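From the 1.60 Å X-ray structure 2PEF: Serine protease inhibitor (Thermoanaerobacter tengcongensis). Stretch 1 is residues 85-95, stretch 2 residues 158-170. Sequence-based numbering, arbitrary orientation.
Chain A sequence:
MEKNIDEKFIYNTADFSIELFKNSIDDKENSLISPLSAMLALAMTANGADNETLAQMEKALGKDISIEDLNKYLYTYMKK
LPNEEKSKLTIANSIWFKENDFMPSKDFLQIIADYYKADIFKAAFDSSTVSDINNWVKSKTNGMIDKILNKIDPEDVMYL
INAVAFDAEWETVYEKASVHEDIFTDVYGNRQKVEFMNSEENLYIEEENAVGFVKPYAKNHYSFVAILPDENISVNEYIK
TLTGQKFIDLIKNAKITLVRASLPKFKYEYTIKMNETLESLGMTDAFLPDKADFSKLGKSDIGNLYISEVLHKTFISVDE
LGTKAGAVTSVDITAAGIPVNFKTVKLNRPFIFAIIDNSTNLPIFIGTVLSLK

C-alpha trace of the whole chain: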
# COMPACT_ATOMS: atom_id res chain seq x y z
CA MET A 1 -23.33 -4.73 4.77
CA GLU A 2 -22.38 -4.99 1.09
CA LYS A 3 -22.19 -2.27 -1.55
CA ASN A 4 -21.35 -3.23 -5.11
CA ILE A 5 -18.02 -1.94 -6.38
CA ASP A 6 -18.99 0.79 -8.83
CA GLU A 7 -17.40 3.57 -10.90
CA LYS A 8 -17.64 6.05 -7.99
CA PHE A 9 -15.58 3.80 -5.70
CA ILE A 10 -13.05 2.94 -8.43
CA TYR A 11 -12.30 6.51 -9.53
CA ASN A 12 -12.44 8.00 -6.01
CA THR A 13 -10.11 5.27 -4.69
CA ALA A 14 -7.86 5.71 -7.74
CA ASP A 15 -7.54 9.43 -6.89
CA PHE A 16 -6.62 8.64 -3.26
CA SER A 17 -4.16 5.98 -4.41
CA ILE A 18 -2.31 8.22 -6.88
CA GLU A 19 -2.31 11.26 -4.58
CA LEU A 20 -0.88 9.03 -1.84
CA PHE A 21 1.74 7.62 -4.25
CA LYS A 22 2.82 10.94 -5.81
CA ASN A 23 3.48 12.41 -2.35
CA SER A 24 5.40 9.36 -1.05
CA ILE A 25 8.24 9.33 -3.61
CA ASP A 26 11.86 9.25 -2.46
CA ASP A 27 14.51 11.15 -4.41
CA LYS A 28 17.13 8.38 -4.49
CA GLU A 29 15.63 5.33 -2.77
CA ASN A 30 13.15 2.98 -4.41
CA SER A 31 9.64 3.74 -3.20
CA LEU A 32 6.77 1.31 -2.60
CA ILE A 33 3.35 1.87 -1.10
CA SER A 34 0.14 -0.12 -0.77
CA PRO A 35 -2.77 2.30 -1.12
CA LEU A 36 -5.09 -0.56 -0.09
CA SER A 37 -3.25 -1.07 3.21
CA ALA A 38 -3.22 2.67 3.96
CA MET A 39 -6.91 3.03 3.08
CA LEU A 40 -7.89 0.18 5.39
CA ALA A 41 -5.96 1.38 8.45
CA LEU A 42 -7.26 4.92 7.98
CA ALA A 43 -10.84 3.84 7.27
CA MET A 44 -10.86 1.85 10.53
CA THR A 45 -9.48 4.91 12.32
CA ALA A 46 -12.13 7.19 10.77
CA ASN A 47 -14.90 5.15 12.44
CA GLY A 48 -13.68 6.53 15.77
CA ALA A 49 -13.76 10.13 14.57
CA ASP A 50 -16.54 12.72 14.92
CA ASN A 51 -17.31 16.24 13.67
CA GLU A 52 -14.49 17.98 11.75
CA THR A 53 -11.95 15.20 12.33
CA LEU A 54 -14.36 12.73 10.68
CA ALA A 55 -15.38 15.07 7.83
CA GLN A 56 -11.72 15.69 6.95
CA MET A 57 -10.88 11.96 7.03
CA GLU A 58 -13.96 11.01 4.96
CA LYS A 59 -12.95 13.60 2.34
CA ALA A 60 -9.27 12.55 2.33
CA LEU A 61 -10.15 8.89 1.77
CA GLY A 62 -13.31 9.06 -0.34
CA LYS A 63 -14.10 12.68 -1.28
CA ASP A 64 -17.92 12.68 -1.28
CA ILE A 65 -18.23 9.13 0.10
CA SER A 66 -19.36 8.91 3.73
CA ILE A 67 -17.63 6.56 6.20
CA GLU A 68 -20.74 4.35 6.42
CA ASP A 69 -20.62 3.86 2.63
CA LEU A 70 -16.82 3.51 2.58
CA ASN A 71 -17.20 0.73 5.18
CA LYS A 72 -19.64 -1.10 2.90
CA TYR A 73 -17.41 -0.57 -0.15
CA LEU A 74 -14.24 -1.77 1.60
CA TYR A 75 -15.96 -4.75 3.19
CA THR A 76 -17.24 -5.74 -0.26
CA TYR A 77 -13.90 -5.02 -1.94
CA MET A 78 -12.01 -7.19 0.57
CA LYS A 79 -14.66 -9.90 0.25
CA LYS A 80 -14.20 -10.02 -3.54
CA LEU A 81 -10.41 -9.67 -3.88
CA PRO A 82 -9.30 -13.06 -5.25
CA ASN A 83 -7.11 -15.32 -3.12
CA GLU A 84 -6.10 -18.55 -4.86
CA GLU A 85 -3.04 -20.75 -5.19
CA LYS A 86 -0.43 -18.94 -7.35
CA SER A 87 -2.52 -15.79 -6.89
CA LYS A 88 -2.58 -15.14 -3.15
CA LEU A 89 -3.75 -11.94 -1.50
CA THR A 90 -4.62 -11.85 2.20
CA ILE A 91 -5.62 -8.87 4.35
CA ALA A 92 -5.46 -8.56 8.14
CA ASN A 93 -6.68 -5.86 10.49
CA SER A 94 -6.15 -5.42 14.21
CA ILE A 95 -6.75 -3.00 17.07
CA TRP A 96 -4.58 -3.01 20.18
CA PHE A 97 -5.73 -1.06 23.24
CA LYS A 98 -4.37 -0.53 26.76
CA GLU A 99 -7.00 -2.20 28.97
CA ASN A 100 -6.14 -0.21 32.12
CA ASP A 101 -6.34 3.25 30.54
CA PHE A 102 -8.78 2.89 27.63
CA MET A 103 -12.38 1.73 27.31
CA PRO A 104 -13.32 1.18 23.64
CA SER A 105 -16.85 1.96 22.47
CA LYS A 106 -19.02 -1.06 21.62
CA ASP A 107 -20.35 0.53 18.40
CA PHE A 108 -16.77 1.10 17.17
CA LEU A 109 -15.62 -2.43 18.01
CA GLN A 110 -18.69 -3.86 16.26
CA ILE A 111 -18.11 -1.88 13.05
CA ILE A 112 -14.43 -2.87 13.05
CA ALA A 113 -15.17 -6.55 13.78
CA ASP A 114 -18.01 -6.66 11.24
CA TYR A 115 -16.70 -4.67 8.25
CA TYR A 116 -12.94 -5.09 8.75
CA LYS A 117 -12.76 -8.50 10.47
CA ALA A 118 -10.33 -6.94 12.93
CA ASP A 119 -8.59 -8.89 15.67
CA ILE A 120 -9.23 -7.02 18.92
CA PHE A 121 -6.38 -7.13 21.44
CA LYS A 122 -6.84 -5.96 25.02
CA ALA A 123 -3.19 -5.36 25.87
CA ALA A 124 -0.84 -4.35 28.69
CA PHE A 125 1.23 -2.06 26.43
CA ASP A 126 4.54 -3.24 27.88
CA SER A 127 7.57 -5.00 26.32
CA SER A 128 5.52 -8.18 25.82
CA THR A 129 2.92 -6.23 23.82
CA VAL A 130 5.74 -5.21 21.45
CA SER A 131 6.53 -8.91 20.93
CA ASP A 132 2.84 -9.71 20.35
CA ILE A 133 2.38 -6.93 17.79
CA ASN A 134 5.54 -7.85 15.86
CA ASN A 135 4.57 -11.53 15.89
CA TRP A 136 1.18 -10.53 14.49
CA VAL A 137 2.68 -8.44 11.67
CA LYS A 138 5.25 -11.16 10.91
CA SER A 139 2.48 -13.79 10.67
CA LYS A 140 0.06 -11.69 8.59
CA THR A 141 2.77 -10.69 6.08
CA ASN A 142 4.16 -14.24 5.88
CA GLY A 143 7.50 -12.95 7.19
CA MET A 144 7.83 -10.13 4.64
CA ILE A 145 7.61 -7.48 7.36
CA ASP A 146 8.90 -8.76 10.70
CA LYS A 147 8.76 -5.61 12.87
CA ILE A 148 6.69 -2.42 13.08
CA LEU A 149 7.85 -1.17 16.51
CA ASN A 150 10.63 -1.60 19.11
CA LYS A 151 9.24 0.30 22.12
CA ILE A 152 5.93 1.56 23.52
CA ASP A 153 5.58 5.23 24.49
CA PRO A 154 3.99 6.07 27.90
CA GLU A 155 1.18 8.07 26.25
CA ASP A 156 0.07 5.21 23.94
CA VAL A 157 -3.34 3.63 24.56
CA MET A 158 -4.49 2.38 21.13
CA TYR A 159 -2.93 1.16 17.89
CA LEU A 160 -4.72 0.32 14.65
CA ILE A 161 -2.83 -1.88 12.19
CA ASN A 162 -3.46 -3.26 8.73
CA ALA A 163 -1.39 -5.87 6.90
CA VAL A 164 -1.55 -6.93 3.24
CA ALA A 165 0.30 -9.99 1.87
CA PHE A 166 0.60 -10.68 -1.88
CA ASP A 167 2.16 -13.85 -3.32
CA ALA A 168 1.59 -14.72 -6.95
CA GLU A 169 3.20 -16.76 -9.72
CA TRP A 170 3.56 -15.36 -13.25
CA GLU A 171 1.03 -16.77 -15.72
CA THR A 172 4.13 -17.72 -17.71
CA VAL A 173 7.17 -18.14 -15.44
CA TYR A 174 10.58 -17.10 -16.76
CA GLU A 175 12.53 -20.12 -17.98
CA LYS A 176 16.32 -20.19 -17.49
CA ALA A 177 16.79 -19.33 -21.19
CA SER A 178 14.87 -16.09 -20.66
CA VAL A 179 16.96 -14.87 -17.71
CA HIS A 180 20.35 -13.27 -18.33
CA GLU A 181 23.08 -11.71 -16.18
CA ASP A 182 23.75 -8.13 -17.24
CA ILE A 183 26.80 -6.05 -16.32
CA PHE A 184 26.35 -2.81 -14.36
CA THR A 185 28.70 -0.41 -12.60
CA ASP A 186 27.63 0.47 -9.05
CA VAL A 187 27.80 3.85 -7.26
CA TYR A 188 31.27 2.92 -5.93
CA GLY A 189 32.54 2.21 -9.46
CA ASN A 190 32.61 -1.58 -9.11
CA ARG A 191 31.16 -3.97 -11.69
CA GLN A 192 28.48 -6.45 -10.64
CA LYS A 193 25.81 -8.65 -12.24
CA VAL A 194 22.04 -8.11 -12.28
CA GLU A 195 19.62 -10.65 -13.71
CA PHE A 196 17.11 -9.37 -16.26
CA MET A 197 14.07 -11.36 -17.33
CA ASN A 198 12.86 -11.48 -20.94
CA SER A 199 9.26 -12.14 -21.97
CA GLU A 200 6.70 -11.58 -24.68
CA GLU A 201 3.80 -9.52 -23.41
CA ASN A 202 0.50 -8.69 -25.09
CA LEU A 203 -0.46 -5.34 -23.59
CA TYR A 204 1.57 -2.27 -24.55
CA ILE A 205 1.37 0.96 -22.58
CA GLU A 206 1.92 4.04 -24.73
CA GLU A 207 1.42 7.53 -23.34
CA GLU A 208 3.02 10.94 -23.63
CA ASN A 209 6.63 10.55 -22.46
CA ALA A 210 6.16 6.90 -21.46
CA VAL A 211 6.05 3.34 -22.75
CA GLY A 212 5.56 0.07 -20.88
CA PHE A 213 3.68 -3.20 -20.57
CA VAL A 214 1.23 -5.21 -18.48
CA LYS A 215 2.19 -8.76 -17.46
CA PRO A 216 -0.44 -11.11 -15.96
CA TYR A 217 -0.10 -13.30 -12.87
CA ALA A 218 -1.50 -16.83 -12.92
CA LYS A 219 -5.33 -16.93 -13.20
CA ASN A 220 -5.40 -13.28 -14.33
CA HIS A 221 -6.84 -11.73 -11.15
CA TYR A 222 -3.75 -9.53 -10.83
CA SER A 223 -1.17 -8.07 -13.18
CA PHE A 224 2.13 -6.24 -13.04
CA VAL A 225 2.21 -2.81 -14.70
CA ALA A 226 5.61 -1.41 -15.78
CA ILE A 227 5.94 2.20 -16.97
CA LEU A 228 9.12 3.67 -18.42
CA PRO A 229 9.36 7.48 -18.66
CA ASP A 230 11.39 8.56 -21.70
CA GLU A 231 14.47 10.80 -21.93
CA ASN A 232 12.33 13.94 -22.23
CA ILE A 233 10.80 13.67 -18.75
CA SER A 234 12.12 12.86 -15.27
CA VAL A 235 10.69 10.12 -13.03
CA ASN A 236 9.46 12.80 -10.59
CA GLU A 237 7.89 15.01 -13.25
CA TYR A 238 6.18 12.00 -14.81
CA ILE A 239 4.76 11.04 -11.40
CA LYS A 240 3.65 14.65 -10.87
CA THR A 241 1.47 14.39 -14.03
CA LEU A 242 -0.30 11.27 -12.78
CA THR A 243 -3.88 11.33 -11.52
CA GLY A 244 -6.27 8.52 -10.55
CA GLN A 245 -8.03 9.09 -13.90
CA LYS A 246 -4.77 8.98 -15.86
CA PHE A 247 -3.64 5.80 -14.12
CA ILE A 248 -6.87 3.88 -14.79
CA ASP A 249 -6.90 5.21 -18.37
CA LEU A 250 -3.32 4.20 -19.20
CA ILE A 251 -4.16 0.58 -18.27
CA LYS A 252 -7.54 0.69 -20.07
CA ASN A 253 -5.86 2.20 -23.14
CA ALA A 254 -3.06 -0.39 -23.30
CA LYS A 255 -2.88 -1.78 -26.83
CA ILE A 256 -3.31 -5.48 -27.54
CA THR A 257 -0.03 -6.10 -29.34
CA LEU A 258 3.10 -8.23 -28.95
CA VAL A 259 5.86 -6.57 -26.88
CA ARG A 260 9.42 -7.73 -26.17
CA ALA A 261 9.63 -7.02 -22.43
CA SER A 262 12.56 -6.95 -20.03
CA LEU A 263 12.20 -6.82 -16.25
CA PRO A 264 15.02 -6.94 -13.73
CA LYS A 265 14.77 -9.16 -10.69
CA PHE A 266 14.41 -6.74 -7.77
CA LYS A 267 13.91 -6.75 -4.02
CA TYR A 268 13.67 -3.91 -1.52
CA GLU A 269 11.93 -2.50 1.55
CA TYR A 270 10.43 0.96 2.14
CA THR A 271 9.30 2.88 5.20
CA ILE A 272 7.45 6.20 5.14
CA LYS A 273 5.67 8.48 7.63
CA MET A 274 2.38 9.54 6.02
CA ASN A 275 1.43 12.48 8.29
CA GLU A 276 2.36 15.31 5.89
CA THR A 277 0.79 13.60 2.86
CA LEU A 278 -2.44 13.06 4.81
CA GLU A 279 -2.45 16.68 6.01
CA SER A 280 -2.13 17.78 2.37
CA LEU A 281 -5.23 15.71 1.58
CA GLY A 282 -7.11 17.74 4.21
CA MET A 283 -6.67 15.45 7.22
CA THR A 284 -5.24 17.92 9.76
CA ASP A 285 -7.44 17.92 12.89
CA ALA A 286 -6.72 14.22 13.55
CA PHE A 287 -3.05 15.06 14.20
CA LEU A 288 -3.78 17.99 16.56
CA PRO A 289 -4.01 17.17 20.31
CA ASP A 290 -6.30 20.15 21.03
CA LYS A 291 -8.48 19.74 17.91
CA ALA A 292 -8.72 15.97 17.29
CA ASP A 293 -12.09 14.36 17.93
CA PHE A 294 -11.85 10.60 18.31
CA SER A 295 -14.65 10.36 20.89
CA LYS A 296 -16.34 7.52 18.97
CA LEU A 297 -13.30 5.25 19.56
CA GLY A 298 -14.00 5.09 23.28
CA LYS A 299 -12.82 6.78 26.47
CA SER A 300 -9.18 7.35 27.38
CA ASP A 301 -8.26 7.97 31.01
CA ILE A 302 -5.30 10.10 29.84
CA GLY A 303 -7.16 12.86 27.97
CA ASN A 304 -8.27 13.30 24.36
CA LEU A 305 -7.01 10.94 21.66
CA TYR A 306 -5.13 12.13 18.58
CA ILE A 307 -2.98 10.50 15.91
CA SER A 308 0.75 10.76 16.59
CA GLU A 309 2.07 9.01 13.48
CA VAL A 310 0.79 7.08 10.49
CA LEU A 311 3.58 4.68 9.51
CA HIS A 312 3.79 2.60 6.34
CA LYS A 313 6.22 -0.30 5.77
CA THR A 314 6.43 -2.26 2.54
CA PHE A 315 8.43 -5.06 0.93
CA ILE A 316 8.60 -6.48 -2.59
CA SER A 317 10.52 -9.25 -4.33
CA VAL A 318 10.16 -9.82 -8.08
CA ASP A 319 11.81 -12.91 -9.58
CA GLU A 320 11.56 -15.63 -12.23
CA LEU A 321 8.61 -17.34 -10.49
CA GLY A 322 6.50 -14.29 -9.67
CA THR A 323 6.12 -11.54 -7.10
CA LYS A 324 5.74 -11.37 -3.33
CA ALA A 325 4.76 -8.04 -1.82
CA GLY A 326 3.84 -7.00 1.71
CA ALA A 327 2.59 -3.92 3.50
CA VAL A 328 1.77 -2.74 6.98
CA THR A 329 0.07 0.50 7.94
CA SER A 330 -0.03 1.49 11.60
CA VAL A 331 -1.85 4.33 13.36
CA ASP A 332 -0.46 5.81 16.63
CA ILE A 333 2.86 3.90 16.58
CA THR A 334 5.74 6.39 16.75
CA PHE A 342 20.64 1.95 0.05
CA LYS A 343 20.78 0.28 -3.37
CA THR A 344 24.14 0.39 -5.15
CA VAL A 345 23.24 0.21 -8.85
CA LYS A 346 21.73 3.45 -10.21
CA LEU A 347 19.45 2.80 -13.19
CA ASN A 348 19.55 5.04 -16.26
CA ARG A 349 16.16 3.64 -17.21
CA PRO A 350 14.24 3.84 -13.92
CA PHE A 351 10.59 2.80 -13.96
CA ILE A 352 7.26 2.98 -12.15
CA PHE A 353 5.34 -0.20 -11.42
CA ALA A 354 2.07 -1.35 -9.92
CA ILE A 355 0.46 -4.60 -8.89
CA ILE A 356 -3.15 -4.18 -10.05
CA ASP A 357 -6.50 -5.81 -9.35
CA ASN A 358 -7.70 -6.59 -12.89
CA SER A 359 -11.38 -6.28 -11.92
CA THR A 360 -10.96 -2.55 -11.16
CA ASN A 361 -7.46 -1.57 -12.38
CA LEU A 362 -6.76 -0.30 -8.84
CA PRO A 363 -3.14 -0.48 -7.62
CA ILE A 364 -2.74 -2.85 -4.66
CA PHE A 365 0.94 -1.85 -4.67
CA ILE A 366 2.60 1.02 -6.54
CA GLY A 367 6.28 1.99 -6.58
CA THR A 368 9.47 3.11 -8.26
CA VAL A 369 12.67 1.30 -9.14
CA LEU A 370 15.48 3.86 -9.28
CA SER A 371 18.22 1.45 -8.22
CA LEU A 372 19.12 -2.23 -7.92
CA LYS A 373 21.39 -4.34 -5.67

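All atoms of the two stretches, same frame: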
# COMPACT_ATOMS: atom_id res chain seq x y z
N GLU A 85 -4.40 -20.26 -4.98
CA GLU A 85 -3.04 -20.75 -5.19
C GLU A 85 -2.43 -20.05 -6.42
O GLU A 85 -3.13 -19.81 -7.41
CB GLU A 85 -3.02 -22.27 -5.34
CG GLU A 85 -3.15 -23.01 -4.02
N LYS A 86 -1.16 -19.69 -6.30
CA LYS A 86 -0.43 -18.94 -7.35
C LYS A 86 -0.92 -17.51 -7.57
O LYS A 86 -0.46 -16.83 -8.48
CB LYS A 86 -0.40 -19.71 -8.68
CG LYS A 86 0.19 -21.11 -8.57
CD LYS A 86 0.55 -21.66 -9.93
CE LYS A 86 1.32 -22.96 -9.80
NZ LYS A 86 2.03 -23.33 -11.07
N SER A 87 -1.86 -17.08 -6.73
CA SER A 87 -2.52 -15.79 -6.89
C SER A 87 -3.06 -15.35 -5.54
O SER A 87 -4.25 -15.04 -5.41
CB SER A 87 -3.65 -15.91 -7.93
OG SER A 87 -4.37 -14.71 -8.07
N LYS A 88 -2.18 -15.34 -4.54
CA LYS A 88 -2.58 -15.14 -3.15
C LYS A 88 -2.60 -13.67 -2.77
O LYS A 88 -1.66 -12.93 -3.07
CB LYS A 88 -1.66 -15.91 -2.20
CG LYS A 88 -1.67 -17.42 -2.40
CD LYS A 88 -0.64 -18.12 -1.51
NZ LYS A 88 0.15 -21.98 -0.33
N LEU A 89 -3.68 -13.25 -2.11
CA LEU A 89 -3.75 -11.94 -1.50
C LEU A 89 -4.57 -12.04 -0.22
O LEU A 89 -5.76 -12.36 -0.27
CB LEU A 89 -4.32 -10.89 -2.47
CG LEU A 89 -4.36 -9.42 -2.00
CD1 LEU A 89 -2.97 -8.87 -1.70
CD2 LEU A 89 -5.05 -8.54 -3.02
N THR A 90 -3.92 -11.81 0.92
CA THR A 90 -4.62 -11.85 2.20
C THR A 90 -4.49 -10.51 2.92
O THR A 90 -3.47 -9.82 2.80
CB THR A 90 -4.12 -12.99 3.13
OG1 THR A 90 -2.70 -12.91 3.27
CG2 THR A 90 -4.50 -14.36 2.56
N ILE A 91 -5.55 -10.14 3.64
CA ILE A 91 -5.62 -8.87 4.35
C ILE A 91 -5.93 -9.13 5.82
O ILE A 91 -6.76 -9.99 6.14
CB ILE A 91 -6.70 -7.93 3.74
CG1 ILE A 91 -6.36 -7.61 2.28
CG2 ILE A 91 -6.84 -6.65 4.56
CD1 ILE A 91 -7.51 -7.07 1.46
N ALA A 92 -5.26 -8.40 6.71
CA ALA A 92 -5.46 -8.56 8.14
C ALA A 92 -5.53 -7.21 8.83
O ALA A 92 -4.73 -6.31 8.55
CB ALA A 92 -4.37 -9.42 8.75
N ASN A 93 -6.50 -7.08 9.72
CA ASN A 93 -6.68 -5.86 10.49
C ASN A 93 -6.68 -6.18 11.97
O ASN A 93 -7.17 -7.23 12.38
CB ASN A 93 -7.98 -5.18 10.09
CG ASN A 93 -7.98 -4.73 8.64
OD1 ASN A 93 -7.14 -3.92 8.24
ND2 ASN A 93 -8.90 -5.26 7.85
N SER A 94 -6.11 -5.28 12.76
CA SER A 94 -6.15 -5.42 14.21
C SER A 94 -6.20 -4.08 14.93
O SER A 94 -5.77 -3.05 14.41
CB SER A 94 -4.97 -6.26 14.72
OG SER A 94 -3.73 -5.66 14.39
N ILE A 95 -6.76 -4.12 16.14
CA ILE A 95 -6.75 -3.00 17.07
C ILE A 95 -6.10 -3.53 18.33
O ILE A 95 -6.34 -4.67 18.74
CB ILE A 95 -8.19 -2.50 17.42
CG1 ILE A 95 -9.09 -2.45 16.17
CG2 ILE A 95 -8.15 -1.17 18.18
CD1 ILE A 95 -8.71 -1.42 15.11
N MET A 158 -3.89 3.15 22.23
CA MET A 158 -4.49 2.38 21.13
C MET A 158 -3.67 2.43 19.85
O MET A 158 -3.20 3.48 19.43
CB MET A 158 -5.93 2.82 20.85
CG MET A 158 -6.63 1.93 19.81
SD MET A 158 -8.06 2.64 18.99
CE MET A 158 -9.37 1.99 20.03
N TYR A 159 -3.50 1.26 19.23
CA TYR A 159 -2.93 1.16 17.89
C TYR A 159 -3.94 0.51 16.96
O TYR A 159 -4.68 -0.39 17.36
CB TYR A 159 -1.66 0.31 17.89
CG TYR A 159 -0.53 0.74 18.81
CD1 TYR A 159 0.25 -0.21 19.46
CD2 TYR A 159 -0.23 2.09 19.01
CE1 TYR A 159 1.29 0.16 20.29
CE2 TYR A 159 0.82 2.47 19.84
CZ TYR A 159 1.57 1.50 20.47
OH TYR A 159 2.61 1.86 21.30
N LEU A 160 -3.95 0.96 15.71
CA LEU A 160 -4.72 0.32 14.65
C LEU A 160 -3.72 -0.09 13.58
O LEU A 160 -2.86 0.71 13.19
CB LEU A 160 -5.78 1.26 14.08
CG LEU A 160 -6.79 1.86 15.07
CD1 LEU A 160 -6.26 3.16 15.70
CD2 LEU A 160 -8.12 2.11 14.40
N ILE A 161 -3.81 -1.33 13.13
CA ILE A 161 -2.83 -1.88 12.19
C ILE A 161 -3.51 -2.66 11.09
O ILE A 161 -4.39 -3.48 11.35
CB ILE A 161 -1.79 -2.80 12.90
CG1 ILE A 161 -1.11 -2.06 14.07
CG2 ILE A 161 -0.73 -3.29 11.90
CD1 ILE A 161 -0.31 -2.95 15.00
N ASN A 162 -3.10 -2.40 9.85
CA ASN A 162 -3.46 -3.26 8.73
C ASN A 162 -2.22 -3.94 8.14
O ASN A 162 -1.15 -3.35 8.11
CB ASN A 162 -4.16 -2.45 7.64
CG ASN A 162 -4.25 -3.21 6.33
OD1 ASN A 162 -3.33 -3.16 5.52
ND2 ASN A 162 -5.35 -3.93 6.14
N ALA A 163 -2.40 -5.17 7.68
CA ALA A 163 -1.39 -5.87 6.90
C ALA A 163 -1.98 -6.44 5.61
O ALA A 163 -3.10 -6.94 5.60
CB ALA A 163 -0.74 -6.97 7.72
N VAL A 164 -1.21 -6.34 4.53
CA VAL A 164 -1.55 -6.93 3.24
C VAL A 164 -0.40 -7.83 2.80
O VAL A 164 0.76 -7.42 2.88
CB VAL A 164 -1.82 -5.84 2.17
CG1 VAL A 164 -1.96 -6.45 0.77
CG2 VAL A 164 -3.05 -5.04 2.51
N ALA A 165 -0.72 -9.06 2.37
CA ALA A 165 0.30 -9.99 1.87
C ALA A 165 -0.08 -10.49 0.48
O ALA A 165 -1.16 -11.05 0.30
CB ALA A 165 0.47 -11.16 2.83
N PHE A 166 0.81 -10.28 -0.48
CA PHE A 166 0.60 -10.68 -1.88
C PHE A 166 1.67 -11.69 -2.29
O PHE A 166 2.85 -11.48 -2.04
CB PHE A 166 0.64 -9.44 -2.79
CG PHE A 166 0.47 -9.74 -4.26
CD1 PHE A 166 -0.81 -9.86 -4.81
CD2 PHE A 166 1.57 -9.85 -5.09
CE1 PHE A 166 -0.98 -10.11 -6.16
CE2 PHE A 166 1.41 -10.10 -6.45
CZ PHE A 166 0.14 -10.24 -6.99
N ASP A 167 1.24 -12.79 -2.91
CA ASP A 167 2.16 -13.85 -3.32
C ASP A 167 1.58 -14.55 -4.53
O ASP A 167 0.64 -15.33 -4.42
CB ASP A 167 2.38 -14.84 -2.17
CG ASP A 167 3.45 -15.89 -2.48
OD1 ASP A 167 3.84 -16.07 -3.65
OD2 ASP A 167 3.89 -16.57 -1.52
N ALA A 168 2.14 -14.24 -5.69
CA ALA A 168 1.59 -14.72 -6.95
C ALA A 168 2.68 -15.24 -7.88
O ALA A 168 3.80 -14.74 -7.88
CB ALA A 168 0.80 -13.62 -7.63
N GLU A 169 2.33 -16.25 -8.67
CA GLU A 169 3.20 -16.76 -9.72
C GLU A 169 2.85 -16.06 -11.03
O GLU A 169 1.68 -15.74 -11.27
CB GLU A 169 2.99 -18.26 -9.87
CG GLU A 169 3.98 -18.97 -10.78
CD GLU A 169 3.93 -20.48 -10.65
OE1 GLU A 169 3.95 -20.99 -9.51
OE2 GLU A 169 3.88 -21.17 -11.70
N TRP A 170 3.84 -15.85 -11.90
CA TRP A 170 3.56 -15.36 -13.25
C TRP A 170 2.68 -16.36 -13.99
O TRP A 170 2.77 -17.56 -13.74
CB TRP A 170 4.85 -15.16 -14.05
CG TRP A 170 5.77 -14.13 -13.48
CD1 TRP A 170 7.06 -14.33 -13.04
CD2 TRP A 170 5.50 -12.74 -13.30
NE1 TRP A 170 7.59 -13.14 -12.59
CE2 TRP A 170 6.66 -12.15 -12.74
CE3 TRP A 170 4.38 -11.92 -13.56
CZ2 TRP A 170 6.74 -10.79 -12.44
CZ3 TRP A 170 4.46 -10.57 -13.25
CH2 TRP A 170 5.62 -10.02 -12.69

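The apolar centre of this contact lies on one face of a two-stranded antiparallel ladder, where Leu89 meets Val164 and Phe166, and Ile91 faces Val164. Leu89, with chi1 t and chi2 p, brings its end nearer the neighbouring strand, so that CD1 lies 3.6 Å from Val164 CG1 and 3.8 Å from Phe166 CB. One methyl thus serves two residues of the partner strand, and it sits at the edge of the Phe166 ring, near the ring plane. Ile91 faces Val164 more loosely, its CG1 4.2 Å from Val164 CG2. Further along the same face, Ile95 makes a second apolar cluster: its CD1 is 3.6 Å from Leu160 CD2, and its CG2 reaches Met158 CG at 3.8 Å.

Between these clusters the same face carries a polar pair, Asn93 and Asn162. Asn162 ND2 donates to Asn93 OD1 at 2.8 Å, with a nearly straight N-H...O angle of 171°. The remaining amide atoms, Asn93 ND2 and Asn162 OD1, are hydrogen-bonded elsewhere in the structure. The rule is plain: a buried amide is affordable when both of its ends are satisfied.

The backbone sets this register. Strands 87-95 and 158-169 run at 176°, almost exactly antiparallel, and their axes approach to 4.6 Å. Lys88 with Asp167, Thr90 with Ala165, Ala92 with Ala163 and Ser94 with Ile161 form the hydrogen-bonded pairs, each closed by two reciprocal N-H...O bonds. The tightest, Ala163 N to Ala92 O, is 2.7 Å. The intervening pairs, among them Leu89 with Phe166 and Ile91 with Val164, present CA-H groups to carbonyls instead, as in Leu89 CA to Ala165 O at 3.3 Å. Alternation therefore puts the large apolar pairs at non-hydrogen-bonded positions.

The opposite face, where the side chains of the hydrogen-bonded pairs lie, carries alanines, Thr90, Ser94 and Ile161, with Lys88 and Asp167 at one end. Ala92 CB and Ala163 CB stand 4.5 Å apart, a loose pair; Thr90 OG1 passes Ala165 CB at 3.6 Å, and Ser94 OG lies 3.8 Å from Ile161 CB. Toward the exposed end, Lys88 CB and Asp167 CB come within 4.2 Å, but the lysine's end leads away.

The polar edge closes at Lys86, just before its strand begins. Its carbonyl accepts a hydrogen bond from Glu169 N, with Lys86 O 2.9 Å from that nitrogen, while its extended side chain brings NZ to 2.9 Å from Glu169 OE2 in a salt bridge. Backbone and side chain thus fasten the same two residues at the end of the ladder, where Lys86 is exposed and Glu169 partly so.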